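Local coordinates for Low molecular weight phosphotyrosine protein phosphatase (Vibrio cholerae serotype O1, PDB 5Z3M) that probably removes phosphate from phosphotyrosine residues of proteins, as expected of a small cysteine-dependent phosphatase of the low molecular weight family, at residues Glu122-Tyr127 against Ala138-Ser143; Phe85-Asp90 against Lys108-Leu113; Leu113-Arg118 against Val146-Ser151; Gly5-Val10 against Phe80-Phe85. All coordinates share one frame; numbering follows the deposited sequence.

Interaction 1: residues Glu122-Tyr127 against Ala138-Ser143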
loop_
_atom_site.group_PDB
_atom_site.type_symbol
_atom_site.label_atom_id
_atom_site.label_comp_id
_atom_site.label_asym_id
_atom_site.label_seq_id
_atom_site.Cartn_x
_atom_site.Cartn_y
_atom_site.Cartn_z
ATOM N N GLU A 122 -10.076 -10.861 -22.339
ATOM C CA GLU A 122 -10.052 -9.543 -21.724
ATOM C C GLU A 122 -10.637 -9.582 -20.314
ATOM O O GLU A 122 -11.457 -10.438 -19.981
ATOM C CB GLU A 122 -10.839 -8.521 -22.554
ATOM C CG GLU A 122 -10.172 -8.034 -23.834
ATOM C CD GLU A 122 -11.104 -7.177 -24.669
ATOM O OE1 GLU A 122 -11.717 -7.716 -25.611
ATOM O OE2 GLU A 122 -11.227 -5.968 -24.384
ATOM N N VAL A 123 -10.211 -8.625 -19.501
ATOM C CA VAL A 123 -10.849 -8.342 -18.226
ATOM C C VAL A 123 -11.707 -7.102 -18.410
ATOM O O VAL A 123 -11.183 -6.022 -18.662
ATOM C CB VAL A 123 -9.818 -8.137 -17.113
ATOM C CG1 VAL A 123 -10.497 -7.694 -15.829
ATOM C CG2 VAL A 123 -9.032 -9.409 -16.881
ATOM N N PRO A 124 -13.036 -7.257 -18.280
ATOM C CA PRO A 124 -13.988 -6.162 -18.512
ATOM C C PRO A 124 -13.728 -4.994 -17.561
ATOM O O PRO A 124 -12.812 -5.087 -16.751
ATOM C CB PRO A 124 -15.353 -6.803 -18.234
ATOM C CG PRO A 124 -15.111 -8.281 -18.307
ATOM C CD PRO A 124 -13.717 -8.489 -17.844
ATOM N N ASP A 125 -14.525 -3.932 -17.651
ATOM C CA ASP A 125 -14.260 -2.685 -16.935
ATOM C C ASP A 125 -15.184 -2.458 -15.727
ATOM O O ASP A 125 -16.317 -2.002 -15.882
ATOM C CB ASP A 125 -14.375 -1.515 -17.919
ATOM C CG ASP A 125 -13.875 -0.196 -17.343
ATOM O OD1 ASP A 125 -13.014 -0.206 -16.433
ATOM O OD2 ASP A 125 -14.340 0.857 -17.822
ATOM N N PRO A 126 -14.686 -2.764 -14.515
ATOM C CA PRO A 126 -15.416 -2.625 -13.248
ATOM C C PRO A 126 -15.765 -1.194 -12.821
ATOM O O PRO A 126 -16.603 -1.062 -11.931
ATOM C CB PRO A 126 -14.455 -3.255 -12.221
ATOM C CG PRO A 126 -13.113 -3.282 -12.889
ATOM C CD PRO A 126 -13.416 -3.486 -14.334
ATOM N N TYR A 127 -15.163 -0.170 -13.426
ATOM C CA TYR A 127 -15.284 1.207 -12.926
ATOM C C TYR A 127 -16.721 1.635 -12.633
ATOM O O TYR A 127 -17.579 1.595 -13.515
ATOM C CB TYR A 127 -14.669 2.203 -13.914
ATOM C CG TYR A 127 -14.633 3.627 -13.382
ATOM C CD1 TYR A 127 -13.733 3.990 -12.389
ATOM C CD2 TYR A 127 -15.502 4.600 -13.864
ATOM C CE1 TYR A 127 -13.697 5.279 -11.890
ATOM C CE2 TYR A 127 -15.471 5.896 -13.371
ATOM C CZ TYR A 127 -14.566 6.228 -12.384
ATOM O OH TYR A 127 -14.526 7.512 -11.887
ATOM N N ALA A 138 -12.434 -9.757 -9.484
ATOM C CA ALA A 138 -11.306 -10.170 -8.669
ATOM C C ALA A 138 -10.947 -11.626 -8.948
ATOM O O ALA A 138 -9.778 -11.989 -8.931
ATOM C CB ALA A 138 -11.616 -9.963 -7.191
ATOM N N LEU A 139 -11.957 -12.451 -9.211
ATOM C CA LEU A 139 -11.744 -13.862 -9.524
ATOM C C LEU A 139 -11.146 -14.071 -10.914
ATOM O O LEU A 139 -10.229 -14.878 -11.084
ATOM C CB LEU A 139 -13.061 -14.632 -9.397
ATOM C CG LEU A 139 -13.337 -15.128 -7.979
ATOM C CD1 LEU A 139 -14.804 -15.442 -7.759
ATOM C CD2 LEU A 139 -12.482 -16.346 -7.684
ATOM N N LEU A 140 -11.670 -13.354 -11.906
ATOM C CA LEU A 140 -11.117 -13.399 -13.259
ATOM C C LEU A 140 -9.641 -13.028 -13.233
ATOM O O LEU A 140 -8.793 -13.752 -13.759
ATOM C CB LEU A 140 -11.887 -12.459 -14.191
ATOM C CG LEU A 140 -11.379 -12.357 -15.630
ATOM C CD1 LEU A 140 -11.149 -13.746 -16.218
ATOM C CD2 LEU A 140 -12.341 -11.537 -16.487
ATOM N N ILE A 141 -9.343 -11.903 -12.596
ATOM C CA ILE A 141 -7.970 -11.463 -12.436
ATOM C C ILE A 141 -7.173 -12.470 -11.593
ATOM O O ILE A 141 -6.004 -12.733 -11.876
ATOM C CB ILE A 141 -7.913 -10.045 -11.815
ATOM C CG1 ILE A 141 -8.256 -9.004 -12.885
ATOM C CG2 ILE A 141 -6.538 -9.755 -11.250
ATOM C CD1 ILE A 141 -9.019 -7.812 -12.378
ATOM N N GLU A 142 -7.818 -13.059 -10.588
ATOM C CA GLU A 142 -7.173 -14.058 -9.732
ATOM C C GLU A 142 -6.746 -15.292 -10.509
ATOM O O GLU A 142 -5.669 -15.838 -10.278
ATOM C CB GLU A 142 -8.113 -14.470 -8.591
ATOM C CG GLU A 142 -7.462 -15.283 -7.482
ATOM C CD GLU A 142 -8.415 -15.558 -6.336
ATOM O OE1 GLU A 142 -9.316 -14.725 -6.102
ATOM O OE2 GLU A 142 -8.269 -16.607 -5.676
ATOM N N SER A 143 -7.610 -15.741 -11.411
ATOM C CA SER A 143 -7.324 -16.916 -12.222
ATOM C C SER A 143 -6.208 -16.623 -13.212
ATOM O O SER A 143 -5.311 -17.443 -13.403
ATOM C CB SER A 143 -8.581 -17.387 -12.959
ATOM O OG SER A 143 -9.076 -16.378 -13.818
#

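Interaction 2: residues Phe85-Asp90 against Lys108-Leu113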
loop_
_atom_site.group_PDB
_atom_site.type_symbol
_atom_site.label_atom_id
_atom_site.label_comp_id
_atom_site.label_asym_id
_atom_site.label_seq_id
_atom_site.Cartn_x
_atom_site.Cartn_y
_atom_site.Cartn_z
ATOM N N PHE A 85 8.139 -8.071 -18.973
ATOM C CA PHE A 85 6.817 -8.316 -19.527
ATOM C C PHE A 85 5.823 -7.244 -19.091
ATOM O O PHE A 85 5.931 -6.680 -17.999
ATOM C CB PHE A 85 6.313 -9.708 -19.130
ATOM C CG PHE A 85 7.229 -10.826 -19.540
ATOM C CD1 PHE A 85 7.304 -11.231 -20.866
ATOM C CD2 PHE A 85 8.005 -11.482 -18.595
ATOM C CE1 PHE A 85 8.146 -12.266 -21.245
ATOM C CE2 PHE A 85 8.848 -12.516 -18.968
ATOM C CZ PHE A 85 8.917 -12.907 -20.293
ATOM N N ILE A 86 4.869 -6.967 -19.975
ATOM C CA ILE A 86 3.839 -5.967 -19.749
ATOM C C ILE A 86 2.493 -6.577 -20.096
ATOM O O ILE A 86 2.293 -7.070 -21.210
ATOM C CB ILE A 86 4.080 -4.701 -20.592
ATOM C CG1 ILE A 86 5.368 -4.021 -20.137
ATOM C CG2 ILE A 86 2.893 -3.747 -20.489
ATOM C CD1 ILE A 86 5.741 -2.796 -20.923
ATOM N N TYR A 87 1.571 -6.557 -19.143
ATOM C CA TYR A 87 0.281 -7.187 -19.362
ATOM C C TYR A 87 -0.841 -6.164 -19.445
ATOM O O TYR A 87 -0.860 -5.170 -18.712
ATOM C CB TYR A 87 0.016 -8.229 -18.270
ATOM C CG TYR A 87 1.022 -9.356 -18.323
ATOM C CD1 TYR A 87 0.850 -10.420 -19.196
ATOM C CD2 TYR A 87 2.158 -9.341 -17.529
ATOM C CE1 TYR A 87 1.774 -11.445 -19.265
ATOM C CE2 TYR A 87 3.088 -10.363 -17.588
ATOM C CZ TYR A 87 2.890 -11.412 -18.458
ATOM O OH TYR A 87 3.816 -12.428 -18.517
ATOM N N ALA A 88 -1.751 -6.412 -20.382
ATOM C CA ALA A 88 -2.897 -5.548 -20.624
ATOM C C ALA A 88 -4.161 -6.243 -20.132
ATOM O O ALA A 88 -4.296 -7.461 -20.280
ATOM C CB ALA A 88 -3.006 -5.208 -22.101
ATOM N N MET A 89 -5.083 -5.470 -19.559
ATOM C CA MET A 89 -6.320 -6.012 -19.001
ATOM C C MET A 89 -7.372 -6.273 -20.074
ATOM O O MET A 89 -7.838 -7.405 -20.223
ATOM C CB MET A 89 -6.890 -5.067 -17.935
ATOM C CG MET A 89 -6.001 -4.804 -16.724
ATOM S SD MET A 89 -5.630 -6.274 -15.739
ATOM C CE MET A 89 -4.061 -6.769 -16.436
ATOM N N ASP A 90 -7.767 -5.226 -20.797
ATOM C CA ASP A 90 -8.634 -5.408 -21.963
ATOM C C ASP A 90 -7.872 -4.952 -23.212
ATOM O O ASP A 90 -6.796 -4.368 -23.090
ATOM C CB ASP A 90 -9.986 -4.678 -21.790
ATOM C CG ASP A 90 -9.892 -3.164 -21.939
ATOM O OD1 ASP A 90 -8.782 -2.611 -21.946
ATOM O OD2 ASP A 90 -10.954 -2.513 -22.031
ATOM N N LYS A 108 6.967 -7.496 -25.821
ATOM C CA LYS A 108 6.766 -7.637 -24.380
ATOM C C LYS A 108 5.295 -7.681 -24.051
ATOM O O LYS A 108 4.883 -8.194 -23.012
ATOM C CB LYS A 108 7.418 -6.480 -23.634
ATOM C CG LYS A 108 8.889 -6.671 -23.395
ATOM C CD LYS A 108 9.657 -5.411 -23.706
ATOM C CE LYS A 108 10.975 -5.383 -22.950
ATOM N NZ LYS A 108 11.230 -4.043 -22.339
ATOM N N LEU A 109 4.506 -7.124 -24.958
ATOM C CA LEU A 109 3.099 -6.893 -24.698
ATOM C C LEU A 109 2.265 -8.144 -24.951
ATOM O O LEU A 109 2.401 -8.817 -25.973
ATOM C CB LEU A 109 2.590 -5.723 -25.544
ATOM C CG LEU A 109 2.839 -4.308 -24.999
ATOM C CD1 LEU A 109 4.323 -3.967 -24.913
ATOM C CD2 LEU A 109 2.104 -3.256 -25.817
ATOM N N ALA A 110 1.414 -8.449 -23.982
ATOM C CA ALA A 110 0.475 -9.553 -24.070
ATOM C C ALA A 110 -0.671 -9.218 -23.145
ATOM O O ALA A 110 -0.479 -8.484 -22.178
ATOM C CB ALA A 110 1.130 -10.868 -23.675
ATOM N N LEU A 111 -1.862 -9.730 -23.429
ATOM C CA LEU A 111 -2.977 -9.494 -22.525
ATOM C C LEU A 111 -2.743 -10.284 -21.237
ATOM O O LEU A 111 -1.885 -11.165 -21.182
ATOM C CB LEU A 111 -4.317 -9.865 -23.179
ATOM C CG LEU A 111 -4.967 -8.838 -24.125
ATOM C CD1 LEU A 111 -6.187 -9.418 -24.841
ATOM C CD2 LEU A 111 -5.352 -7.568 -23.382
ATOM N N PHE A 112 -3.486 -9.925 -20.199
ATOM C CA PHE A 112 -3.374 -10.529 -18.880
ATOM C C PHE A 112 -3.769 -11.993 -18.895
ATOM O O PHE A 112 -3.023 -12.875 -18.457
ATOM C CB PHE A 112 -4.265 -9.756 -17.913
ATOM C CG PHE A 112 -4.262 -10.278 -16.514
ATOM C CD1 PHE A 112 -3.084 -10.665 -15.902
ATOM C CD2 PHE A 112 -5.442 -10.339 -15.793
ATOM C CE1 PHE A 112 -3.090 -11.130 -14.605
ATOM C CE2 PHE A 112 -5.447 -10.799 -14.499
ATOM C CZ PHE A 112 -4.270 -11.194 -13.905
ATOM N N LEU A 113 -4.964 -12.228 -19.417
ATOM C CA LEU A 113 -5.589 -13.537 -19.406
ATOM C C LEU A 113 -5.000 -14.466 -20.447
ATOM O O LEU A 113 -5.367 -15.633 -20.511
ATOM C CB LEU A 113 -7.092 -13.393 -19.642
ATOM C CG LEU A 113 -7.795 -12.534 -18.599
ATOM C CD1 LEU A 113 -9.279 -12.488 -18.880
ATOM C CD2 LEU A 113 -7.498 -13.046 -17.193
#

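Interaction 3: residues Leu113-Arg118 against Val146-Ser151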
loop_
_atom_site.group_PDB
_atom_site.type_symbol
_atom_site.label_atom_id
_atom_site.label_comp_id
_atom_site.label_asym_id
_atom_site.label_seq_id
_atom_site.Cartn_x
_atom_site.Cartn_y
_atom_site.Cartn_z
ATOM N N LEU A 113 -4.964 -12.228 -19.417
ATOM C CA LEU A 113 -5.589 -13.537 -19.406
ATOM C C LEU A 113 -5.000 -14.466 -20.447
ATOM O O LEU A 113 -5.367 -15.633 -20.511
ATOM C CB LEU A 113 -7.092 -13.393 -19.642
ATOM C CG LEU A 113 -7.795 -12.534 -18.599
ATOM C CD1 LEU A 113 -9.279 -12.488 -18.880
ATOM C CD2 LEU A 113 -7.498 -13.046 -17.193
ATOM N N SER A 114 -4.087 -13.939 -21.256
ATOM C CA SER A 114 -3.496 -14.673 -22.368
ATOM C C SER A 114 -3.021 -16.083 -22.014
ATOM O O SER A 114 -3.075 -16.986 -22.848
ATOM C CB SER A 114 -2.331 -13.866 -22.941
ATOM O OG SER A 114 -1.577 -13.276 -21.901
ATOM N N LYS A 115 -2.567 -16.268 -20.777
ATOM C CA LYS A 115 -2.067 -17.564 -20.324
ATOM C C LYS A 115 -3.094 -18.351 -19.515
ATOM O O LYS A 115 -2.807 -19.451 -19.044
ATOM C CB LYS A 115 -0.793 -17.378 -19.491
ATOM C CG LYS A 115 0.399 -16.848 -20.269
ATOM C CD LYS A 115 1.341 -17.964 -20.686
ATOM C CE LYS A 115 1.271 -18.232 -22.177
ATOM N NZ LYS A 115 2.519 -18.891 -22.652
ATOM N N ALA A 116 -4.287 -17.791 -19.354
ATOM C CA ALA A 116 -5.352 -18.482 -18.634
ATOM C C ALA A 116 -5.747 -19.803 -19.304
ATOM O O ALA A 116 -5.768 -20.838 -18.637
ATOM C CB ALA A 116 -6.574 -17.578 -18.500
ATOM N N ASN A 117 -6.027 -19.741 -20.613
ATOM C CA ASN A 117 -6.618 -20.822 -21.434
ATOM C C ASN A 117 -8.120 -20.925 -21.183
ATOM O O ASN A 117 -8.645 -21.993 -20.859
ATOM C CB ASN A 117 -5.949 -22.178 -21.182
ATOM C CG ASN A 117 -5.284 -22.744 -22.422
ATOM O OD1 ASN A 117 -4.077 -22.602 -22.610
ATOM N ND2 ASN A 117 -6.071 -23.392 -23.275
ATOM N N ARG A 118 -8.805 -19.796 -21.344
ATOM C CA ARG A 118 -10.197 -19.668 -20.930
ATOM C C ARG A 118 -10.996 -18.805 -21.909
ATOM O O ARG A 118 -10.418 -18.060 -22.700
ATOM C CB ARG A 118 -10.256 -19.085 -19.506
ATOM C CG ARG A 118 -9.426 -19.870 -18.484
ATOM C CD ARG A 118 -9.405 -19.246 -17.104
ATOM N NE ARG A 118 -10.722 -19.259 -16.485
ATOM C CZ ARG A 118 -11.522 -18.203 -16.429
ATOM N NH1 ARG A 118 -11.130 -17.050 -16.951
ATOM N NH2 ARG A 118 -12.709 -18.300 -15.851
ATOM N N VAL A 146 -2.683 -16.810 -11.300
ATOM C CA VAL A 146 -2.048 -18.090 -10.985
ATOM C C VAL A 146 -1.505 -18.789 -12.231
ATOM O O VAL A 146 -0.535 -19.535 -12.144
ATOM C CB VAL A 146 -3.019 -19.062 -10.240
ATOM C CG1 VAL A 146 -3.897 -18.303 -9.271
ATOM C CG2 VAL A 146 -3.871 -19.867 -11.213
ATOM N N ALA A 147 -2.121 -18.544 -13.385
ATOM C CA ALA A 147 -1.638 -19.124 -14.633
ATOM C C ALA A 147 -0.258 -18.567 -14.951
ATOM O O ALA A 147 0.662 -19.309 -15.292
ATOM C CB ALA A 147 -2.604 -18.840 -15.772
ATOM N N LEU A 148 -0.132 -17.251 -14.832
ATOM C CA LEU A 148 1.127 -16.557 -15.053
ATOM C C LEU A 148 2.221 -17.020 -14.092
ATOM O O LEU A 148 3.333 -17.340 -14.518
ATOM C CB LEU A 148 0.926 -15.050 -14.909
ATOM C CG LEU A 148 -0.018 -14.363 -15.889
ATOM C CD1 LEU A 148 -0.435 -13.036 -15.313
ATOM C CD2 LEU A 148 0.643 -14.173 -17.247
ATOM N N VAL A 149 1.905 -17.046 -12.799
ATOM C CA VAL A 149 2.879 -17.422 -11.779
ATOM C C VAL A 149 3.302 -18.884 -11.946
ATOM O O VAL A 149 4.452 -19.236 -11.683
ATOM C CB VAL A 149 2.317 -17.187 -10.354
ATOM C CG1 VAL A 149 3.377 -17.477 -9.292
ATOM C CG2 VAL A 149 1.794 -15.759 -10.216
ATOM N N ASP A 150 2.379 -19.727 -12.401
ATOM C CA ASP A 150 2.717 -21.112 -12.725
ATOM C C ASP A 150 3.485 -21.192 -14.049
ATOM O O ASP A 150 4.413 -21.989 -14.187
ATOM C CB ASP A 150 1.454 -21.985 -12.784
ATOM C CG ASP A 150 0.914 -22.335 -11.403
ATOM O OD1 ASP A 150 1.695 -22.819 -10.558
ATOM O OD2 ASP A 150 -0.293 -22.127 -11.165
ATOM N N SER A 151 3.098 -20.367 -15.018
ATOM C CA SER A 151 3.835 -20.259 -16.279
ATOM C C SER A 151 5.297 -19.864 -16.038
ATOM O O SER A 151 6.214 -20.585 -16.432
ATOM C CB SER A 151 3.156 -19.246 -17.206
ATOM O OG SER A 151 3.978 -18.917 -18.308
#

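Interaction 4: residues Gly5-Val10 against Phe80-Phe85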
loop_
_atom_site.group_PDB
_atom_site.type_symbol
_atom_site.label_atom_id
_atom_site.label_comp_id
_atom_site.label_asym_id
_atom_site.label_seq_id
_atom_site.Cartn_x
_atom_site.Cartn_y
_atom_site.Cartn_z
ATOM N N GLY A 5 15.605 -10.242 -11.201
ATOM C CA GLY A 5 15.213 -11.604 -11.521
ATOM C C GLY A 5 14.117 -11.632 -12.569
ATOM O O GLY A 5 14.129 -12.479 -13.465
ATOM N N LEU A 6 13.163 -10.712 -12.437
ATOM C CA LEU A 6 12.119 -10.478 -13.437
ATOM C C LEU A 6 11.300 -9.263 -13.013
ATOM O O LEU A 6 10.968 -9.119 -11.835
ATOM C CB LEU A 6 11.201 -11.699 -13.613
ATOM C CG LEU A 6 10.564 -11.855 -15.003
ATOM C CD1 LEU A 6 11.496 -12.637 -15.919
ATOM C CD2 LEU A 6 9.176 -12.498 -14.959
ATOM N N SER A 7 10.986 -8.387 -13.967
ATOM C CA SER A 7 10.193 -7.188 -13.692
ATOM C C SER A 7 8.919 -7.220 -14.519
ATOM O O SER A 7 8.973 -7.418 -15.734
ATOM C CB SER A 7 10.992 -5.916 -13.997
ATOM O OG SER A 7 10.236 -4.752 -13.713
ATOM N N VAL A 8 7.772 -7.037 -13.874
ATOM C CA VAL A 8 6.504 -7.148 -14.580
ATOM C C VAL A 8 5.642 -5.912 -14.349
ATOM O O VAL A 8 5.602 -5.374 -13.242
ATOM C CB VAL A 8 5.740 -8.417 -14.145
ATOM C CG1 VAL A 8 4.370 -8.481 -14.797
ATOM C CG2 VAL A 8 6.542 -9.655 -14.503
ATOM N N LEU A 9 4.979 -5.448 -15.406
ATOM C CA LEU A 9 4.040 -4.342 -15.291
ATOM C C LEU A 9 2.665 -4.819 -15.708
ATOM O O LEU A 9 2.536 -5.744 -16.509
ATOM C CB LEU A 9 4.462 -3.152 -16.154
ATOM C CG LEU A 9 4.389 -1.742 -15.546
ATOM C CD1 LEU A 9 4.665 -0.680 -16.596
ATOM C CD2 LEU A 9 3.070 -1.449 -14.855
ATOM N N VAL A 10 1.645 -4.178 -15.158
ATOM C CA VAL A 10 0.271 -4.462 -15.507
ATOM C C VAL A 10 -0.381 -3.118 -15.820
ATOM O O VAL A 10 -0.131 -2.131 -15.126
ATOM C CB VAL A 10 -0.439 -5.217 -14.366
ATOM C CG1 VAL A 10 -1.912 -5.087 -14.479
ATOM C CG2 VAL A 10 -0.042 -6.677 -14.392
ATOM N N PHE A 80 8.718 0.473 -20.990
ATOM C CA PHE A 80 8.891 -0.417 -22.138
ATOM C C PHE A 80 10.302 -0.998 -22.210
ATOM O O PHE A 80 10.579 -1.897 -23.002
ATOM C CB PHE A 80 8.589 0.326 -23.439
ATOM C CG PHE A 80 7.160 0.748 -23.585
ATOM C CD1 PHE A 80 6.124 -0.156 -23.392
ATOM C CD2 PHE A 80 6.852 2.053 -23.923
ATOM C CE1 PHE A 80 4.802 0.241 -23.537
ATOM C CE2 PHE A 80 5.544 2.453 -24.072
ATOM C CZ PHE A 80 4.516 1.548 -23.878
ATOM N N ILE A 81 11.195 -0.467 -21.386
ATOM C CA ILE A 81 12.577 -0.911 -21.371
ATOM C C ILE A 81 12.895 -1.552 -20.032
ATOM O O ILE A 81 13.648 -2.520 -19.952
ATOM C CB ILE A 81 13.541 0.256 -21.620
ATOM C CG1 ILE A 81 12.932 1.232 -22.624
ATOM C CG2 ILE A 81 14.886 -0.262 -22.097
ATOM C CD1 ILE A 81 13.732 2.485 -22.785
ATOM N N GLU A 82 12.297 -1.005 -18.980
ATOM C CA GLU A 82 12.527 -1.490 -17.628
ATOM C C GLU A 82 11.968 -2.898 -17.438
ATOM O O GLU A 82 12.644 -3.777 -16.900
ATOM C CB GLU A 82 11.901 -0.533 -16.607
ATOM C CG GLU A 82 12.707 -0.375 -15.323
ATOM C CD GLU A 82 11.857 -0.496 -14.075
ATOM O OE1 GLU A 82 10.929 0.320 -13.899
ATOM O OE2 GLU A 82 12.121 -1.412 -13.271
ATOM N N HIS A 83 10.735 -3.106 -17.895
ATOM C CA HIS A 83 10.001 -4.336 -17.593
ATOM C C HIS A 83 10.127 -5.412 -18.670
ATOM O O HIS A 83 10.021 -5.143 -19.872
ATOM C CB HIS A 83 8.523 -4.017 -17.351
ATOM C CG HIS A 83 8.282 -3.169 -16.138
ATOM N ND1 HIS A 83 8.602 -3.584 -14.867
ATOM C CD2 HIS A 83 7.755 -1.927 -16.008
ATOM C CE1 HIS A 83 8.277 -2.633 -13.996
ATOM N NE2 HIS A 83 7.762 -1.621 -14.675
ATOM N N ASP A 84 10.347 -6.640 -18.212
ATOM C CA ASP A 84 10.539 -7.780 -19.091
ATOM C C ASP A 84 9.223 -8.188 -19.732
ATOM O O ASP A 84 9.187 -8.595 -20.892
ATOM C CB ASP A 84 11.149 -8.947 -18.309
ATOM C CG ASP A 84 12.510 -8.614 -17.738
ATOM O OD1 ASP A 84 13.412 -8.267 -18.525
ATOM O OD2 ASP A 84 12.670 -8.678 -16.503
ATOM N N PHE A 85 8.139 -8.071 -18.973
ATOM C CA PHE A 85 6.817 -8.316 -19.527
ATOM C C PHE A 85 5.823 -7.244 -19.091
ATOM O O PHE A 85 5.931 -6.680 -17.999
ATOM C CB PHE A 85 6.313 -9.708 -19.130
ATOM C CG PHE A 85 7.229 -10.826 -19.540
ATOM C CD1 PHE A 85 7.304 -11.231 -20.866
ATOM C CD2 PHE A 85 8.005 -11.482 -18.595
ATOM C CE1 PHE A 85 8.146 -12.266 -21.245
ATOM C CE2 PHE A 85 8.848 -12.516 -18.968
ATOM C CZ PHE A 85 8.917 -12.907 -20.293
#

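Interaction 1: residues Glu122-Tyr127 against Ala138-Ser143
The loop 122-127 runs past one side of helix 131-155, nearest at Val123 and Leu140, whose CA atoms lie 7.1 Å apart, and no hydrogen bond joins the two segments. Val123 turns both methyls to use. Its CG1 stands anti to the backbone N (chi1 174°) and meets CD1 of Ile141 at 3.8 Å, the two side chains crossing at about a right angle. Its CG2, on the other branch, lies 4.0 Å from CD2 of Leu140, and here the side chains slide past one another in opposite directions. A beta-branched valine suits this place because its two methyls, splayed apart, can face two neighbouring helix residues at once, CG1 toward Ile141 and CG2 chiefly toward Leu140. Leu140 CD2 also meets the ring carbon CD of Pro124 at 3.6 Å, and the same methyl lies against the carbonyl O of Glu122. The proline ring thus presents an apolar carbon to the leucine methyl. Ser143, one turn on, returns its OG to the O of Leu140 at 2.6 Å, so the hydroxyl is satisfied within the helix. Beyond Pro124 in the loop comes Asp125, the predicted proton donor, which forms a salt bridge with Arg18, a predicted active-site residue. Val123 also touches Arg18, and Ile141 packs on Ala22 and Ile25, so the loop carrying Asp125 lies against both helices 131-155 and 18-32, while Val123 pairs through its backbone with Met89 just beyond strand 85-88.

Interaction 2: residues Phe85-Asp90 against Lys108-Leu113
Four backbone hydrogen bonds join Ile86 and Ala88 to the segment 108-113. The shortest runs from Phe112 N to Ala88 O at 2.6 Å, and Ala88 N binds Ala110 O at 3.0 Å. The Ile86 pair is longer: its O takes Ala110 N, and its N gives to Lys108 O at 3.3 Å. The ammonium group of Lys108 lies by the carbonyls of His83 and Phe80, the latter implausibly close, so its exact place is doubtful. This is parallel pairing, with Ile86, Tyr87 and Ala88 opposite Leu109, Ala110 and Leu111, and the two strands belong to a beta-alpha-beta unit whose connecting helix is 91-98. Ile86, Ala88, Leu109 and Leu111 share one face of the sheet. On it Leu111 CD2 packs 3.6 Å from Ala88 CB, and the small alanine lets the branched leucine come close; Leu94 of the connecting helix touches both residues. Tyr87 and Ala110 lie on the other face, where the tyrosine ring meets Leu111 O in plane at its edge, CD1 to O 3.5 Å. Its hydroxyl is bonded to Trp152. Beyond the strand Met89 bends at chi2 and chi3, bringing its flexible thioether back to Phe112 in a Met-aromatic contact: SD approaches obliquely, 4.7 Å from the ring centroid, and CE packs against Phe112 CB. Met89 also touches Cys12, the predicted nucleophile, while Phe112 packs on Ile141 and Leu148 of helix 131-155.

Interaction 3: residues Leu113-Arg118 against Val146-Ser151
Lys115 and Ala116 rest on Ala147, Leu148 and Ser151 in a small surface contact, where the loop that follows strand 109-111 passes over the C-terminal part of helix 131-155. The CA atoms of Ala116 and Ala147 lie 5.5 Å apart, and alanine's single methyl suits this small separation. That methyl, Ala147 CB, points at the loop and lies 3.3 Å from Lys115 O; it is also 4.0 Å from Ala116 CA. Lys115 supplies most of the remaining contact with the aliphatic part of its chain. Its CG lies beside the backbone N and anti to the carbonyl carbon (chi1 -66°), which carries the chain over the helix, and bends at chi2 and chi3 then turn the far end away. Along this path CG meets CD2 of Leu148 at 4.0 Å, the two side chains crossing at about a right angle. One methylene further, CD lies 3.7 Å from Ser151 OG. Within the loop, a bond from Ala116 N to Leu113 O at 2.7 Å closes a turn. Beneath this surface layer, Leu148 also packs on Phe112, while Leu113 packs on Leu140, earlier in the same helix. With no hydrogen bond or salt bridge across it, the contact relies on van der Waals packing: the lysine works here through its methylenes, and its charged end leads away from the helix.

Interaction 4: residues Gly5-Val10 against Phe80-Phe85
The imidazole of His83 has Leu9 lying over one face, a CH-pi contact in which Leu9 CB sits 3.9 Å from the ring centroid, while CD of Glu82 lies over the opposite face, both offset toward the rim. Here the residues after helix 79-82 enter strand 85-88, which pairs in parallel with strand 7-12 in the central sheet, Val8 opposite Phe85. Leu9 N bonds to Phe85 O at 3.0 Å. Ser7 O accepts Asp84 N at 2.9 Å and, weakly, Phe85 N. A flat histidine suits the place by offering a broad face to the leucine. Ser7 OG lies at the ring edge by ND1, modelled too close for its bonding to be trusted. Just before the strand, Leu6 CD2 meets the edge of the Phe85 ring, in its plane, at 4.0 Å. Asp84 clasps the start of the strand: its OD2 takes Ser7 N at 3.1 Å, on the anti side of the carboxylate and 19° out of its plane.

In the fold
From the N terminus, interaction 4 comes first, closing a long loop that contains helix 18-32 and strand 38-43 and bringing strand 7-12 beside strand 85-88. Interaction 2 follows in series, sharing Phe85 with it, and adds the outer strand 109-111, reached through helix 91-98. Interaction 3 then begins at Leu113, the residue where interaction 2 ends, and closes the span from that loop to the far part of helix 131-155; interaction 1 lies within this span, and none of the four cross. Interactions 1 and 3 hold successive parts of one loop to one helix, and Phe112 and Tyr87 of interaction 2 touch that helix too, joining it to the sheet.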